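Local coordinates for genome polyprotein (Chicken sicinivirus JSY, PDB 6QWT), which is the 3Dpol part of the viral polyprotein, the RNA-dependent RNA polymerase that probably copies the viral RNA genome, at residues 17-22 with 157-162; 31-36 with 405-410. One frame throughout, in Å; residues are numbered along the deposited sequence.

Interaction 1 of 2, residues 17-22 with 157-162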
loop_
_atom_site.group_PDB
_atom_site.type_symbol
_atom_site.label_atom_id
_atom_site.label_comp_id
_atom_site.label_asym_id
_atom_site.label_seq_id
_atom_site.Cartn_x
_atom_site.Cartn_y
_atom_site.Cartn_z
ATOM N N ARG A 17 -0.468 -1.510 -23.228
ATOM C CA ARG A 17 0.805 -0.897 -23.591
ATOM C C ARG A 17 0.688 0.592 -23.885
ATOM O O ARG A 17 1.699 1.231 -24.192
ATOM C CB ARG A 17 1.414 -1.615 -24.803
ATOM C CG ARG A 17 1.676 -3.100 -24.587
ATOM C CD ARG A 17 2.742 -3.328 -23.523
ATOM N NE ARG A 17 3.023 -4.748 -23.321
ATOM C CZ ARG A 17 4.069 -5.209 -22.642
ATOM N NH1 ARG A 17 4.255 -6.515 -22.503
ATOM N NH2 ARG A 17 4.935 -4.360 -22.106
ATOM N N ARG A 18 -0.511 1.160 -23.804
ATOM C CA ARG A 18 -0.724 2.588 -23.984
ATOM C C ARG A 18 -1.219 3.195 -22.678
ATOM O O ARG A 18 -2.080 2.622 -22.001
ATOM C CB ARG A 18 -1.728 2.860 -25.109
ATOM C CG ARG A 18 -1.935 4.334 -25.409
ATOM C CD ARG A 18 -3.047 4.531 -26.423
ATOM N NE ARG A 18 -2.945 3.579 -27.525
ATOM C CZ ARG A 18 -2.262 3.804 -28.642
ATOM N NH1 ARG A 18 -2.221 2.884 -29.593
ATOM N NH2 ARG A 18 -1.617 4.951 -28.810
ATOM N N SER A 19 -0.668 4.354 -22.328
ATOM C CA SER A 19 -1.032 5.025 -21.089
ATOM C C SER A 19 -2.360 5.753 -21.239
ATOM O O SER A 19 -2.663 6.315 -22.295
ATOM C CB SER A 19 0.060 6.014 -20.677
ATOM O OG SER A 19 -0.321 6.752 -19.526
ATOM N N LYS A 20 -3.158 5.728 -20.170
ATOM C CA LYS A 20 -4.380 6.519 -20.100
ATOM C C LYS A 20 -4.124 7.959 -19.677
ATOM O O LYS A 20 -5.057 8.769 -19.698
ATOM C CB LYS A 20 -5.372 5.872 -19.129
ATOM C CG LYS A 20 -5.590 4.388 -19.360
ATOM C CD LYS A 20 -7.025 4.090 -19.760
ATOM C CE LYS A 20 -7.341 2.609 -19.604
ATOM N NZ LYS A 20 -7.267 2.167 -18.181
ATOM N N LEU A 21 -2.891 8.290 -19.299
ATOM C CA LEU A 21 -2.563 9.636 -18.849
ATOM C C LEU A 21 -2.245 10.510 -20.053
ATOM O O LEU A 21 -1.323 10.211 -20.822
ATOM C CB LEU A 21 -1.382 9.600 -17.881
ATOM C CG LEU A 21 -1.663 9.055 -16.479
ATOM C CD1 LEU A 21 -0.364 8.715 -15.758
ATOM C CD2 LEU A 21 -2.480 10.056 -15.679
ATOM N N VAL A 22 -3.011 11.588 -20.222
ATOM C CA VAL A 22 -2.800 12.543 -21.299
ATOM C C VAL A 22 -2.647 13.930 -20.690
ATOM O O VAL A 22 -3.071 14.190 -19.562
ATOM C CB VAL A 22 -3.948 12.519 -22.330
ATOM C CG1 VAL A 22 -4.080 11.126 -22.945
ATOM C CG2 VAL A 22 -5.253 12.933 -21.681
ATOM N N LEU A 157 1.845 -3.700 -15.894
ATOM C CA LEU A 157 2.692 -2.541 -15.650
ATOM C C LEU A 157 1.828 -1.396 -15.135
ATOM O O LEU A 157 0.776 -1.087 -15.709
ATOM C CB LEU A 157 3.420 -2.140 -16.931
ATOM C CG LEU A 157 4.265 -3.243 -17.568
ATOM C CD1 LEU A 157 4.823 -2.801 -18.913
ATOM C CD2 LEU A 157 5.384 -3.657 -16.626
ATOM N N LYS A 158 2.257 -0.784 -14.038
ATOM C CA LYS A 158 1.434 0.224 -13.379
ATOM C C LYS A 158 1.494 1.530 -14.158
ATOM O O LYS A 158 2.553 2.159 -14.259
ATOM C CB LYS A 158 1.878 0.432 -11.934
ATOM C CG LYS A 158 0.915 1.320 -11.152
ATOM C CD LYS A 158 1.316 1.518 -9.695
ATOM C CE LYS A 158 0.068 1.525 -8.814
ATOM N NZ LYS A 158 0.265 0.656 -7.623
ATOM N N ASP A 159 0.350 1.943 -14.691
ATOM C CA ASP A 159 0.212 3.188 -15.439
ATOM C C ASP A 159 0.104 4.341 -14.447
ATOM O O ASP A 159 -0.934 4.516 -13.801
ATOM C CB ASP A 159 -1.017 3.094 -16.334
ATOM C CG ASP A 159 -1.157 4.272 -17.289
ATOM O OD1 ASP A 159 -2.192 4.311 -17.991
ATOM O OD2 ASP A 159 -0.262 5.150 -17.347
ATOM N N GLU A 160 1.178 5.120 -14.313
ATOM C CA GLU A 160 1.237 6.169 -13.303
ATOM C C GLU A 160 2.336 7.159 -13.666
ATOM O O GLU A 160 3.228 6.856 -14.460
ATOM C CB GLU A 160 1.498 5.592 -11.905
ATOM C CG GLU A 160 2.973 5.275 -11.655
ATOM C CD GLU A 160 3.200 4.416 -10.426
ATOM O OE1 GLU A 160 4.085 3.533 -10.474
ATOM O OE2 GLU A 160 2.500 4.626 -9.413
ATOM N N LEU A 161 2.260 8.349 -13.067
ATOM C CA LEU A 161 3.318 9.338 -13.232
ATOM C C LEU A 161 4.584 8.884 -12.516
ATOM O O LEU A 161 4.533 8.359 -11.399
ATOM C CB LEU A 161 2.877 10.698 -12.685
ATOM C CG LEU A 161 1.842 11.505 -13.475
ATOM C CD1 LEU A 161 1.616 12.856 -12.813
ATOM C CD2 LEU A 161 2.262 11.681 -14.931
ATOM N N ARG A 162 5.729 9.086 -13.165
ATOM C CA ARG A 162 7.022 8.736 -12.596
ATOM C C ARG A 162 8.010 9.859 -12.867
ATOM O O ARG A 162 7.857 10.619 -13.827
ATOM C CB ARG A 162 7.558 7.418 -13.176
ATOM C CG ARG A 162 6.633 6.230 -12.972
ATOM C CD ARG A 162 6.746 5.683 -11.568
ATOM N NE ARG A 162 7.825 4.705 -11.468
ATOM C CZ ARG A 162 8.381 4.319 -10.327
ATOM N NH1 ARG A 162 7.962 4.830 -9.174
ATOM N NH2 ARG A 162 9.360 3.421 -10.338
HETATM O O HOH W 1 -3.122 1.694 -19.253
#

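Interaction 2 of 2, residues 31-36 with 405-410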
loop_
_atom_site.group_PDB
_atom_site.type_symbol
_atom_site.label_atom_id
_atom_site.label_comp_id
_atom_site.label_asym_id
_atom_site.label_seq_id
_atom_site.Cartn_x
_atom_site.Cartn_y
_atom_site.Cartn_z
ATOM N N PRO A 31 7.326 23.390 -14.211
ATOM C CA PRO A 31 8.348 22.590 -14.900
ATOM C C PRO A 31 8.056 21.101 -14.765
ATOM O O PRO A 31 7.830 20.592 -13.664
ATOM C CB PRO A 31 9.647 22.985 -14.188
ATOM C CG PRO A 31 9.380 24.363 -13.667
ATOM C CD PRO A 31 7.920 24.385 -13.299
ATOM N N VAL A 32 8.054 20.406 -15.898
ATOM C CA VAL A 32 7.670 18.999 -15.938
ATOM C C VAL A 32 8.825 18.160 -15.400
ATOM O O VAL A 32 9.856 18.008 -16.060
ATOM C CB VAL A 32 7.279 18.566 -17.355
ATOM C CG1 VAL A 32 7.005 17.067 -17.403
ATOM C CG2 VAL A 32 6.060 19.349 -17.825
ATOM N N THR A 33 8.657 17.619 -14.192
ATOM C CA THR A 33 9.615 16.696 -13.600
ATOM C C THR A 33 9.099 15.266 -13.559
ATOM O O THR A 33 9.814 14.377 -13.085
ATOM C CB THR A 33 9.991 17.142 -12.180
ATOM O OG1 THR A 33 8.889 16.904 -11.296
ATOM C CG2 THR A 33 10.343 18.621 -12.153
ATOM N N LYS A 34 7.879 15.023 -14.034
ATOM C CA LYS A 34 7.280 13.698 -14.028
ATOM C C LYS A 34 6.538 13.476 -15.336
ATOM O O LYS A 34 6.012 14.417 -15.936
ATOM C CB LYS A 34 6.310 13.514 -12.855
ATOM C CG LYS A 34 6.969 13.216 -11.518
ATOM C CD LYS A 34 5.997 13.472 -10.375
ATOM C CE LYS A 34 6.223 12.520 -9.215
ATOM N NZ LYS A 34 5.219 12.738 -8.136
ATOM N N GLU A 35 6.495 12.220 -15.763
ATOM C CA GLU A 35 5.819 11.807 -16.982
ATOM C C GLU A 35 5.226 10.425 -16.756
ATOM O O GLU A 35 5.628 9.717 -15.826
ATOM C CB GLU A 35 6.782 11.783 -18.178
ATOM C CG GLU A 35 7.185 13.159 -18.685
ATOM C CD GLU A 35 8.182 13.090 -19.826
ATOM O OE1 GLU A 35 8.329 12.002 -20.423
ATOM O OE2 GLU A 35 8.821 14.120 -20.124
ATOM N N PRO A 36 4.252 10.020 -17.576
ATOM C CA PRO A 36 3.699 8.666 -17.443
ATOM C C PRO A 36 4.774 7.602 -17.609
ATOM O O PRO A 36 5.670 7.725 -18.447
ATOM C CB PRO A 36 2.660 8.596 -18.567
ATOM C CG PRO A 36 2.260 10.019 -18.790
ATOM C CD PRO A 36 3.512 10.820 -18.569
ATOM N N TYR A 405 1.011 17.552 -6.099
ATOM C CA TYR A 405 -0.115 18.203 -6.762
ATOM C C TYR A 405 0.305 19.178 -7.855
ATOM O O TYR A 405 -0.526 19.527 -8.702
ATOM C CB TYR A 405 -1.006 18.927 -5.741
ATOM C CG TYR A 405 -0.289 19.819 -4.752
ATOM C CD1 TYR A 405 0.090 19.341 -3.504
ATOM C CD2 TYR A 405 -0.021 21.150 -5.052
ATOM C CE1 TYR A 405 0.734 20.156 -2.584
ATOM C CE2 TYR A 405 0.625 21.976 -4.137
ATOM C CZ TYR A 405 1.000 21.472 -2.907
ATOM O OH TYR A 405 1.641 22.280 -1.996
ATOM N N GLN A 406 1.564 19.624 -7.867
ATOM C CA GLN A 406 2.037 20.440 -8.982
ATOM C C GLN A 406 2.176 19.608 -10.252
ATOM O O GLN A 406 1.858 20.080 -11.350
ATOM C CB GLN A 406 3.367 21.104 -8.626
ATOM C CG GLN A 406 3.230 22.270 -7.655
ATOM C CD GLN A 406 4.568 22.756 -7.131
ATOM O OE1 GLN A 406 5.589 22.086 -7.284
ATOM N NE2 GLN A 406 4.570 23.929 -6.508
ATOM N N GLN A 407 2.641 18.365 -10.124
ATOM C CA GLN A 407 2.823 17.519 -11.298
ATOM C C GLN A 407 1.526 16.826 -11.704
ATOM O O GLN A 407 1.226 16.725 -12.898
ATOM C CB GLN A 407 3.918 16.483 -11.037
ATOM C CG GLN A 407 5.298 17.072 -10.795
ATOM C CD GLN A 407 5.816 17.877 -11.973
ATOM O OE1 GLN A 407 5.874 17.385 -13.102
ATOM N NE2 GLN A 407 6.198 19.122 -11.715
ATOM N N SER A 408 0.748 16.343 -10.730
ATOM C CA SER A 408 -0.452 15.576 -11.058
ATOM C C SER A 408 -1.478 16.420 -11.800
ATOM O O SER A 408 -2.211 15.898 -12.648
ATOM C CB SER A 408 -1.082 14.997 -9.791
ATOM O OG SER A 408 -0.259 13.998 -9.216
ATOM N N VAL A 409 -1.546 17.719 -11.498
ATOM C CA VAL A 409 -2.561 18.567 -12.106
ATOM C C VAL A 409 -2.336 18.734 -13.600
ATOM O O VAL A 409 -3.265 19.104 -14.328
ATOM C CB VAL A 409 -2.607 19.939 -11.403
ATOM C CG1 VAL A 409 -1.436 20.807 -11.841
ATOM C CG2 VAL A 409 -3.936 20.630 -11.675
ATOM N N MET A 410 -1.130 18.456 -14.082
ATOM C CA MET A 410 -0.794 18.618 -15.488
ATOM C C MET A 410 -1.173 17.404 -16.329
ATOM O O MET A 410 -0.868 17.376 -17.527
ATOM C CB MET A 410 0.700 18.927 -15.629
ATOM C CG MET A 410 1.161 20.074 -14.727
ATOM S SD MET A 410 2.689 20.880 -15.257
ATOM C CE MET A 410 3.920 19.739 -14.621
HETATM O O HOH W 2 4.233 16.183 -15.061
#

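Interaction 1 of 2, residues 17-22 with 157-162
Asp159 and Ser19 meet through matching torsions: in each the gamma atom stands anti to its own backbone N, CG of Asp159 at chi1 -173° and OG of Ser19 at 176°. The carboxylate, carried on a CB that points at the 17-22 segment, then takes that loop with both oxygens. OG of Ser19 donates to OD2 of Asp159 over 2.7 Å, and the backbone N of Lys20 gives a nearly straight bond to OD1 of Asp159 at 2.8 Å. Each oxygen uses its syn lone pair, so the two donors sit in the mouth of the carboxylate. A water adds a third link, donating to OD1 of Asp159 and to the carbonyl O of Arg18. Ser19 OG accepts in turn from the backbone N of Leu21 at 3.0 Å, which closes an ST turn and holds OG where its O-H can donate a hydrogen bond to the aspartate.

Packing contacts flank the carboxylate on both ends. CD1 of Leu21 rests against the peptide between Glu160 and Leu161 and makes an apolar contact with CD2 of Leu161 at 4.0 Å, both leucines also touching Pro36. NH2 of Arg17 lies 3.6 Å from CD1 of Leu157, while it makes a salt bridge to Asp51 and a hydrogen bond to the O of Leu39. NZ of Lys20 stays 5.5 Å from OD1 of Asp159. One carboxylate thus fixes a turn of the N-terminal region beside Lys158-Arg162, the KDELR sequence of polymerase motif F in the fingers, and its two donors, with the nearby lysine, would favour the ionised form.

Interaction 2 of 2, residues 31-36 with 405-410
OE1 of Gln407 is gripped by three donors at once: the backbone N of Thr33 at 3.0 Å, the N of Lys34 in a weak, bent bond at 3.2 Å, and a water that also donates to the carbonyl O of Lys34. The Thr33 N-H comes from above the amide's carbonyl plane, 50° out of it. On the other branch of the same amide, NE2 of Gln407 donates to Pro31 O over 2.9 Å, with that oxygen close to the amide plane. A chi2 of -61° bends the Gln407 chain and places CD beside OG1 of Thr33. That OG1 packs against CD of Gln407 at 3.3 Å, the two side chains crossing at about a right angle, while its hydrogen bond goes to Glu403. CD of Lys34 lies 3.7 Å from both CB and CG of Gln407, against its aliphatic stem. Further along, CE of Met410 touches CG2 of Val32 at 3.9 Å. One buried glutamine amide therefore binds the backbone on the way into strand 34-36, giving and accepting hydrogen bonds like a peptide group, and joins this N-terminal segment to helix 402-408 of the thumb.

In the fold
Both contacts work through the two-stranded antiparallel sheet of 34-36 and 161-163, and their centres lie 13 Å apart. Interaction 1 is a surface contact beside the 161-163 strand; interaction 2, partly buried, joins the partner strand to helix 402-408. They meet directly: the N of Arg162 probably bonds to Glu35 O at 2.7 Å, and Pro36 packs against Ser19. Chemistry follows place: a carboxylate, probably ionised, at the surface; a neutral amide in the more enclosed site; each with a bridging water. In each, one side chain from later in the sequence grips backbone groups of the N-terminal region, in interaction 1 together with a serine hydroxyl, holding that region against distant parts of the polymerase.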